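Local coordinates for protein DNA helicase RecQ (Deinococcus radiodurans, PDB 4Q48) that probably couples ATP hydrolysis to the unwinding of duplex DNA, moving in the 3'-5' direction, as other RecQ helicases do, at residues Q29-G39 / K52-R63; N41-K52 / L174-A183. All coordinates share one frame; numbering follows the deposited sequence.

How the interactions relate
Both contacts are buried and belong to the first of the two helicase domains, but they lie in different layers of it. Interaction 2 is inside the parallel sheet: strands 42-45 and 176-180 run side by side, joined by a ladder of backbone hydrogen bonds with mostly aliphatic side chains on both faces. Interaction 1 lies on one of those faces, where helices 29-37 and 50-62 meet almost wholly through apolar side chains. I32 of the first helix rests on V44, and C55 of the second on L179. The two contacts share K52, in the first turn of helix 50-62, just after the P-loop glycines.

Interaction 1. Residues Q29-G39 / K52-R63; sequences QGEIVQQVAEG and KSLCYQLPSLLR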
loop_
_atom_site.group_PDB
_atom_site.type_symbol
_atom_site.label_atom_id
_atom_site.label_comp_id
_atom_site.label_asym_id
_atom_site.label_seq_id
_atom_site.Cartn_x
_atom_site.Cartn_y
_atom_site.Cartn_z
ATOM N N GLN A 29 15.141 5.856 8.561
ATOM C CA GLN A 29 14.555 6.718 9.588
ATOM C C GLN A 29 15.476 7.810 10.121
ATOM O O GLN A 29 15.000 8.879 10.488
ATOM C CB GLN A 29 14.072 5.887 10.770
ATOM C CG GLN A 29 13.208 4.701 10.414
ATOM C CD GLN A 29 12.454 4.159 11.632
ATOM O OE1 GLN A 29 11.212 4.176 11.673
ATOM N NE2 GLN A 29 13.209 3.709 12.653
ATOM N N GLY A 30 16.781 7.568 10.125
ATOM C CA GLY A 30 17.724 8.590 10.528
ATOM C C GLY A 30 17.620 9.766 9.585
ATOM O O GLY A 30 17.529 10.926 10.011
ATOM N N GLU A 31 17.603 9.457 8.294
ATOM C CA GLU A 31 17.450 10.483 7.274
ATOM C C GLU A 31 16.139 11.226 7.495
ATOM O O GLU A 31 16.104 12.450 7.372
ATOM C CB GLU A 31 17.517 9.884 5.855
ATOM C CG GLU A 31 18.894 9.317 5.438
ATOM C CD GLU A 31 19.204 7.895 5.939
ATOM O OE1 GLU A 31 18.383 7.301 6.675
ATOM O OE2 GLU A 31 20.292 7.372 5.587
ATOM N N ILE A 32 15.066 10.490 7.801
ATOM C CA ILE A 32 13.752 11.111 8.007
ATOM C C ILE A 32 13.699 12.037 9.217
ATOM O O ILE A 32 13.256 13.186 9.116
ATOM C CB ILE A 32 12.640 10.066 8.164
ATOM C CG1 ILE A 32 12.502 9.247 6.872
ATOM C CG2 ILE A 32 11.326 10.757 8.464
ATOM C CD1 ILE A 32 11.385 8.205 6.889
ATOM N N VAL A 33 14.149 11.541 10.360
ATOM C CA VAL A 33 14.078 12.332 11.574
ATOM C C VAL A 33 14.923 13.600 11.475
ATOM O O VAL A 33 14.521 14.650 11.968
ATOM C CB VAL A 33 14.488 11.512 12.791
ATOM C CG1 VAL A 33 14.783 12.417 13.981
ATOM C CG2 VAL A 33 13.383 10.544 13.131
ATOM N N GLN A 34 16.058 13.528 10.789
ATOM C CA GLN A 34 16.887 14.719 10.578
ATOM C C GLN A 34 16.228 15.769 9.687
ATOM O O GLN A 34 16.386 16.961 9.875
ATOM C CB GLN A 34 18.231 14.323 9.976
ATOM C CG GLN A 34 19.255 15.435 9.955
ATOM C CD GLN A 34 20.552 15.003 9.297
ATOM O OE1 GLN A 34 20.553 14.473 8.181
ATOM N NE2 GLN A 34 21.665 15.203 9.998
ATOM N N GLN A 35 15.426 15.329 8.745
ATOM C CA GLN A 35 14.914 16.242 7.748
ATOM C C GLN A 35 13.768 17.062 8.357
ATOM O O GLN A 35 13.626 18.257 8.072
ATOM C CB GLN A 35 14.457 15.451 6.517
ATOM C CG GLN A 35 13.301 16.049 5.753
ATOM C CD GLN A 35 13.738 17.139 4.814
ATOM O OE1 GLN A 35 14.928 17.274 4.526
ATOM N NE2 GLN A 35 12.781 17.940 4.340
ATOM N N VAL A 36 12.982 16.431 9.228
ATOM C CA VAL A 36 11.826 17.092 9.818
ATOM C C VAL A 36 12.293 17.886 11.039
ATOM O O VAL A 36 11.710 18.899 11.382
ATOM C CB VAL A 36 10.715 16.084 10.191
ATOM C CG1 VAL A 36 9.460 16.813 10.648
ATOM C CG2 VAL A 36 10.345 15.255 8.981
ATOM N N ALA A 37 13.353 17.444 11.697
ATOM C CA ALA A 37 13.826 18.189 12.859
ATOM C C ALA A 37 14.503 19.495 12.456
ATOM O O ALA A 37 14.365 20.497 13.154
ATOM C CB ALA A 37 14.771 17.347 13.684
ATOM N N GLU A 38 15.193 19.501 11.316
ATOM C CA GLU A 38 15.833 20.715 10.807
ATOM C C GLU A 38 14.826 21.590 10.069
ATOM O O GLU A 38 15.212 22.441 9.268
ATOM C CB GLU A 38 16.994 20.381 9.864
ATOM C CG GLU A 38 18.233 19.793 10.525
ATOM C CD GLU A 38 19.325 19.409 9.507
ATOM O OE1 GLU A 38 19.008 19.178 8.311
ATOM O OE2 GLU A 38 20.503 19.285 9.917
ATOM N N GLY A 39 13.540 21.370 10.321
ATOM C CA GLY A 39 12.484 22.206 9.775
ATOM C C GLY A 39 11.965 21.862 8.394
ATOM O O GLY A 39 11.177 22.621 7.822
ATOM N N LYS A 52 7.255 3.799 12.305
ATOM C CA LYS A 52 6.622 4.869 11.541
ATOM C C LYS A 52 6.146 6.028 12.411
ATOM O O LYS A 52 6.072 7.155 11.943
ATOM C CB LYS A 52 5.440 4.339 10.735
ATOM C CG LYS A 52 5.136 5.180 9.506
ATOM C CD LYS A 52 3.922 4.691 8.767
ATOM C CE LYS A 52 2.663 4.995 9.552
ATOM N NZ LYS A 52 1.484 5.095 8.663
ATOM N N SER A 53 5.762 5.757 13.652
ATOM C CA SER A 53 5.310 6.824 14.538
ATOM C C SER A 53 6.505 7.642 15.007
ATOM O O SER A 53 6.400 8.841 15.220
ATOM C CB SER A 53 4.551 6.257 15.723
ATOM O OG SER A 53 3.374 5.630 15.266
ATOM N N LEU A 54 7.639 6.964 15.161
ATOM C CA LEU A 54 8.914 7.558 15.553
ATOM C C LEU A 54 9.276 8.785 14.712
ATOM O O LEU A 54 9.954 9.704 15.166
ATOM C CB LEU A 54 10.002 6.503 15.392
ATOM C CG LEU A 54 11.458 6.761 15.741
ATOM C CD1 LEU A 54 11.623 6.919 17.237
ATOM C CD2 LEU A 54 12.293 5.612 15.238
ATOM N N CYS A 55 8.827 8.760 13.466
ATOM C CA CYS A 55 9.200 9.733 12.466
ATOM C C CYS A 55 8.581 11.108 12.684
ATOM O O CYS A 55 9.014 12.089 12.070
ATOM C CB CYS A 55 8.838 9.188 11.092
ATOM S SG CYS A 55 9.870 7.753 10.647
ATOM N N TYR A 56 7.545 11.190 13.510
ATOM C CA TYR A 56 7.057 12.497 13.901
ATOM C C TYR A 56 7.152 12.701 15.401
ATOM O O TYR A 56 7.331 13.824 15.859
ATOM C CB TYR A 56 5.625 12.735 13.419
ATOM C CG TYR A 56 4.590 11.770 13.922
ATOM C CD1 TYR A 56 4.075 11.870 15.209
ATOM C CD2 TYR A 56 4.083 10.781 13.087
ATOM C CE1 TYR A 56 3.104 10.978 15.662
ATOM C CE2 TYR A 56 3.114 9.890 13.528
ATOM C CZ TYR A 56 2.625 9.987 14.810
ATOM O OH TYR A 56 1.654 9.098 15.232
ATOM N N GLN A 57 7.026 11.629 16.167
ATOM C CA GLN A 57 7.086 11.710 17.624
ATOM C C GLN A 57 8.449 12.183 18.101
ATOM O O GLN A 57 8.556 13.027 18.985
ATOM C CB GLN A 57 6.784 10.346 18.226
ATOM C CG GLN A 57 5.335 9.935 18.113
ATOM C CD GLN A 57 5.117 8.502 18.535
ATOM O OE1 GLN A 57 6.017 7.673 18.456
ATOM N NE2 GLN A 57 3.932 8.213 19.020
ATOM N N LEU A 58 9.496 11.650 17.491
ATOM C CA LEU A 58 10.853 11.999 17.874
ATOM C C LEU A 58 11.175 13.440 17.438
ATOM O O LEU A 58 11.656 14.229 18.250
ATOM C CB LEU A 58 11.844 10.983 17.293
ATOM C CG LEU A 58 13.317 11.059 17.661
ATOM C CD1 LEU A 58 13.499 11.432 19.109
ATOM C CD2 LEU A 58 13.958 9.714 17.387
ATOM N N PRO A 59 10.906 13.791 16.162
ATOM C CA PRO A 59 11.056 15.210 15.830
ATOM C C PRO A 59 10.221 16.132 16.734
ATOM O O PRO A 59 10.702 17.216 17.069
ATOM C CB PRO A 59 10.566 15.282 14.379
ATOM C CG PRO A 59 10.806 13.917 13.840
ATOM C CD PRO A 59 10.541 12.991 14.974
ATOM N N SER A 60 9.010 15.735 17.123
ATOM C CA SER A 60 8.230 16.573 18.031
ATOM C C SER A 60 8.969 16.777 19.368
ATOM O O SER A 60 8.883 17.845 19.992
ATOM C CB SER A 60 6.835 15.996 18.254
ATOM O OG SER A 60 6.094 15.901 17.030
ATOM N N LEU A 61 9.741 15.787 19.787
ATOM C CA LEU A 61 10.515 15.948 21.013
ATOM C C LEU A 61 11.755 16.810 20.782
ATOM O O LEU A 61 12.259 17.473 21.697
ATOM C CB LEU A 61 10.933 14.597 21.586
ATOM C CG LEU A 61 9.796 13.727 22.114
ATOM C CD1 LEU A 61 10.369 12.491 22.800
ATOM C CD2 LEU A 61 8.839 14.504 23.020
ATOM N N LEU A 62 12.274 16.775 19.564
ATOM C CA LEU A 62 13.502 17.499 19.276
ATOM C C LEU A 62 13.272 18.998 19.072
ATOM O O LEU A 62 14.094 19.815 19.481
ATOM C CB LEU A 62 14.208 16.878 18.069
ATOM C CG LEU A 62 14.795 15.531 18.478
ATOM C CD1 LEU A 62 15.096 14.629 17.283
ATOM C CD2 LEU A 62 16.042 15.755 19.317
ATOM N N ARG A 63 12.182 19.360 18.405
ATOM C CA ARG A 63 11.876 20.766 18.181
ATOM C C ARG A 63 11.027 21.368 19.309
ATOM O O ARG A 63 10.172 20.692 19.888
ATOM C CB ARG A 63 11.198 20.929 16.824
ATOM C CG ARG A 63 12.003 20.202 15.752
ATOM C CD ARG A 63 11.570 20.507 14.337
ATOM N NE ARG A 63 11.760 21.914 14.021
ATOM C CZ ARG A 63 10.777 22.717 13.656
ATOM N NH1 ARG A 63 9.553 22.226 13.565
ATOM N NH2 ARG A 63 11.019 23.988 13.380
#
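Beside P59, which packs against V36 and A37, the carbonyl oxygen of Y56 is gripped twice by one residue. S60 N bonds to Y56 O at 2.8 Å, and S60 OG reaches the same oxygen at 2.7 Å, coming from the opposite face of the carbonyl plane and 36° out of it. The double grip falls where the helix is kinked: Y56 N reaches back to S53 O instead of K52 O, and P59, a proline, has no N-H to donate to C55. The kinked helix presents a hollow to helix 29-37, and V33 fills it as a knob among L54, C55, L58 and P59. With V33 CG1 anti to its own nitrogen (chi1 164°), the two methyls are shared out: CG1 lies 4.0 Å from L62 CD1 and also meets L58, while CG2 sits 4.2 Å from P59 CD. This single knob-into-hole joins two helices that cross at -38° on one face of a RecA-like helicase domain. Helix 50-62 is the one that follows the P-loop, and K52, an ADP-binding residue at its start, makes a salt bridge with D145. Q29, also an ADP-binding residue, lays its extended chain across L54 at about a right angle. One turn on, I32 CG2 touches C55 CB at 3.9 Å; a further turn along, V36 CG1 meets P59 CB at 4.2 Å. The far end is more polar. Helix 29-37 closes in a Schellman motif, with G39 at positive phi as its C-prime residue. R63, bent at its third torsion, curls back there with its aliphatic part beside the carbonyl of A37, and one face of its guanidinium group lies over the backbone of G39, whose CA is 4.1 Å above the plane.

Interaction 2. Residues N41-K52 / L174-A183; sequences NALVLMPTGGGK and LPRVALTATA
V177 and L179 on one strand interlock with A42 and V44 on the other, on the sheet face turned toward helices 29-37 and 50-62. One branch of V177 fills the dip between two neighbours: its CG2 lies 3.6 Å from A42 CB and 3.9 Å from V44 CG2. L179 and V44 lie side by side and point the same way, with L179 CD2 3.8 Å from V44 CG1 and packed against the carbonyl oxygen of K52. On the reverse face the fit depends on methyls. L45 CD2 settles between T180 CG2, at 3.5 Å, and A183 CB, at 3.6 Å. T180 offers that methyl because its hydroxyl is anti to the backbone N (chi1 -175°). The hydroxyl closes an ST turn by accepting from T182 N and also bonds H148. A178, with only a CB, receives L43 CD1 near its carbonyl.

Between these faces run the bonds of a parallel ladder. A42, V44 and M46 pair with strand 176-180; V44 N meets A178 O at 2.7 Å and 173°. L43 and L45 turn their backbone bonds to P201, F203 and S205, on and beside strand 202-204. Just before A42, N41 continues the ladder with its side chain, whose OD1 accepts from R176 N at 2.9 Å with the donor well above the amide plane.

Strand 42-45 leads into the P-loop, and 176-180 ends in T180, first residue of a T-A-T sequence matching helicase motif III. Backbone bonds thus set the register of the strands from which these motifs spring, while mostly aliphatic groups fit the faces together.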
loop_
_atom_site.group_PDB
_atom_site.type_symbol
_atom_site.label_atom_id
_atom_site.label_comp_id
_atom_site.label_asym_id
_atom_site.label_seq_id
_atom_site.Cartn_x
_atom_site.Cartn_y
_atom_site.Cartn_z
ATOM N N ASN A 41 10.219 19.451 5.149
ATOM C CA ASN A 41 8.989 18.712 4.883
ATOM C C ASN A 41 9.372 17.322 4.436
ATOM O O ASN A 41 10.518 17.094 4.053
ATOM C CB ASN A 41 8.138 19.381 3.806
ATOM C CG ASN A 41 7.539 20.694 4.262
ATOM O OD1 ASN A 41 7.544 21.015 5.457
ATOM N ND2 ASN A 41 6.996 21.454 3.311
ATOM N N ALA A 42 8.426 16.393 4.476
ATOM C CA ALA A 42 8.747 15.006 4.145
ATOM C C ALA A 42 7.522 14.191 3.738
ATOM O O ALA A 42 6.400 14.451 4.180
ATOM C CB ALA A 42 9.451 14.346 5.308
ATOM N N LEU A 43 7.757 13.224 2.860
ATOM C CA LEU A 43 6.773 12.209 2.518
ATOM C C LEU A 43 7.330 10.869 2.931
ATOM O O LEU A 43 8.367 10.439 2.426
ATOM C CB LEU A 43 6.450 12.211 1.040
ATOM C CG LEU A 43 5.402 11.175 0.659
ATOM C CD1 LEU A 43 4.208 11.285 1.586
ATOM C CD2 LEU A 43 4.964 11.338 -0.785
ATOM N N VAL A 44 6.666 10.238 3.890
ATOM C CA VAL A 44 7.153 8.995 4.466
ATOM C C VAL A 44 6.197 7.825 4.196
ATOM O O VAL A 44 5.007 7.881 4.515
ATOM C CB VAL A 44 7.402 9.150 5.979
ATOM C CG1 VAL A 44 7.760 7.813 6.607
ATOM C CG2 VAL A 44 8.510 10.158 6.220
ATOM N N LEU A 45 6.719 6.775 3.569
ATOM C CA LEU A 45 5.905 5.626 3.217
ATOM C C LEU A 45 6.513 4.415 3.905
ATOM O O LEU A 45 7.671 4.051 3.663
ATOM C CB LEU A 45 5.846 5.473 1.699
ATOM C CG LEU A 45 5.543 6.820 1.008
ATOM C CD1 LEU A 45 6.774 7.311 0.271
ATOM C CD2 LEU A 45 4.355 6.798 0.070
ATOM N N MET A 46 5.773 3.882 4.876
ATOM C CA MET A 46 6.267 2.760 5.673
ATOM C C MET A 46 5.184 1.750 5.999
ATOM O O MET A 46 4.011 2.093 6.073
ATOM C CB MET A 46 6.885 3.272 6.977
ATOM C CG MET A 46 8.258 3.886 6.795
ATOM S SD MET A 46 9.242 3.994 8.308
ATOM C CE MET A 46 8.618 2.614 9.250
ATOM N N PRO A 47 5.574 0.495 6.219
ATOM C CA PRO A 47 4.607 -0.421 6.830
ATOM C C PRO A 47 4.164 0.134 8.203
ATOM O O PRO A 47 4.903 0.923 8.833
ATOM C CB PRO A 47 5.381 -1.735 6.977
ATOM C CG PRO A 47 6.827 -1.421 6.699
ATOM C CD PRO A 47 6.907 -0.097 6.004
ATOM N N THR A 48 3.006 -0.295 8.692
ATOM C CA THR A 48 2.551 0.159 10.003
ATOM C C THR A 48 3.459 -0.361 11.122
ATOM O O THR A 48 3.969 -1.485 11.052
ATOM C CB THR A 48 1.117 -0.265 10.248
ATOM O OG1 THR A 48 0.343 0.048 9.078
ATOM C CG2 THR A 48 0.551 0.480 11.431
ATOM N N GLY A 49 3.694 0.480 12.129
ATOM C CA GLY A 49 4.538 0.119 13.257
ATOM C C GLY A 49 5.038 1.338 14.007
ATOM O O GLY A 49 5.078 2.451 13.462
ATOM N N GLY A 50 5.420 1.141 15.265
ATOM C CA GLY A 50 5.885 2.232 16.102
ATOM C C GLY A 50 7.187 2.854 15.611
ATOM O O GLY A 50 7.710 3.794 16.236
ATOM N N GLY A 51 7.718 2.309 14.513
ATOM C CA GLY A 51 8.882 2.859 13.848
ATOM C C GLY A 51 8.399 4.000 12.958
ATOM O O GLY A 51 9.019 5.065 12.897
ATOM N N LYS A 52 7.255 3.799 12.305
ATOM C CA LYS A 52 6.622 4.869 11.541
ATOM C C LYS A 52 6.146 6.028 12.411
ATOM O O LYS A 52 6.072 7.155 11.943
ATOM C CB LYS A 52 5.440 4.339 10.735
ATOM C CG LYS A 52 5.136 5.180 9.506
ATOM C CD LYS A 52 3.922 4.691 8.767
ATOM C CE LYS A 52 2.663 4.995 9.552
ATOM N NZ LYS A 52 1.484 5.095 8.663
ATOM N N LEU A 174 5.871 26.281 9.310
ATOM C CA LEU A 174 5.958 25.028 10.081
ATOM C C LEU A 174 6.112 23.791 9.191
ATOM O O LEU A 174 5.448 23.678 8.153
ATOM C CB LEU A 174 4.731 24.862 10.971
ATOM C CG LEU A 174 4.571 25.905 12.083
ATOM C CD1 LEU A 174 3.319 25.629 12.897
ATOM C CD2 LEU A 174 5.798 26.010 12.977
ATOM N N PRO A 175 6.951 22.832 9.623
ATOM C CA PRO A 175 7.196 21.589 8.875
ATOM C C PRO A 175 5.952 20.716 8.740
ATOM O O PRO A 175 5.146 20.665 9.671
ATOM C CB PRO A 175 8.247 20.859 9.734
ATOM C CG PRO A 175 8.849 21.891 10.578
ATOM C CD PRO A 175 7.752 22.882 10.859
ATOM N N ARG A 176 5.816 20.053 7.594
ATOM C CA ARG A 176 4.743 19.092 7.342
ATOM C C ARG A 176 5.343 17.723 7.035
ATOM O O ARG A 176 6.057 17.581 6.043
ATOM C CB ARG A 176 3.886 19.493 6.142
ATOM C CG ARG A 176 2.689 20.342 6.435
ATOM C CD ARG A 176 1.983 20.769 5.142
ATOM N NE ARG A 176 2.892 21.164 4.061
ATOM C CZ ARG A 176 3.520 22.328 3.981
ATOM N NH1 ARG A 176 3.359 23.237 4.935
ATOM N NH2 ARG A 176 4.321 22.577 2.955
ATOM N N VAL A 177 5.061 16.704 7.838
ATOM C CA VAL A 177 5.459 15.366 7.407
ATOM C C VAL A 177 4.220 14.485 7.269
ATOM O O VAL A 177 3.379 14.405 8.173
ATOM C CB VAL A 177 6.498 14.719 8.365
ATOM C CG1 VAL A 177 5.934 14.538 9.773
ATOM C CG2 VAL A 177 6.962 13.400 7.803
ATOM N N ALA A 178 4.072 13.898 6.089
ATOM C CA ALA A 178 2.932 13.033 5.778
ATOM C C ALA A 178 3.414 11.599 5.688
ATOM O O ALA A 178 4.388 11.294 4.995
ATOM C CB ALA A 178 2.236 13.463 4.478
ATOM N N LEU A 179 2.769 10.719 6.431
ATOM C CA LEU A 179 3.199 9.335 6.452
ATOM C C LEU A 179 2.076 8.403 6.027
ATOM O O LEU A 179 0.907 8.635 6.369
ATOM C CB LEU A 179 3.698 8.960 7.849
ATOM C CG LEU A 179 4.544 10.006 8.582
ATOM C CD1 LEU A 179 3.656 10.817 9.528
ATOM C CD2 LEU A 179 5.688 9.358 9.329
ATOM N N THR A 180 2.388 7.411 5.203
ATOM C CA THR A 180 1.354 6.455 4.815
ATOM C C THR A 180 1.904 5.027 4.721
ATOM O O THR A 180 3.115 4.809 4.597
ATOM C CB THR A 180 0.671 6.847 3.471
ATOM O OG1 THR A 180 -0.407 5.940 3.189
ATOM C CG2 THR A 180 1.665 6.853 2.320
ATOM N N ALA A 181 0.994 4.059 4.768
ATOM C CA ALA A 181 1.341 2.647 4.648
ATOM C C ALA A 181 0.789 2.106 3.341
ATOM O O ALA A 181 1.031 0.954 2.985
ATOM C CB ALA A 181 0.819 1.847 5.830
ATOM N N THR A 182 0.020 2.923 2.633
ATOM C CA THR A 182 -0.517 2.479 1.362
ATOM C C THR A 182 -0.011 3.478 0.337
ATOM O O THR A 182 -0.508 4.605 0.224
ATOM C CB THR A 182 -2.049 2.416 1.354
ATOM O OG1 THR A 182 -2.583 3.646 0.823
ATOM C CG2 THR A 182 -2.577 2.158 2.779
ATOM N N ALA A 183 0.904 3.002 -0.492
ATOM C CA ALA A 183 1.685 3.873 -1.360
ATOM C C ALA A 183 1.357 3.710 -2.843
ATOM O O ALA A 183 2.255 3.766 -3.692
ATOM C CB ALA A 183 3.177 3.636 -1.110
#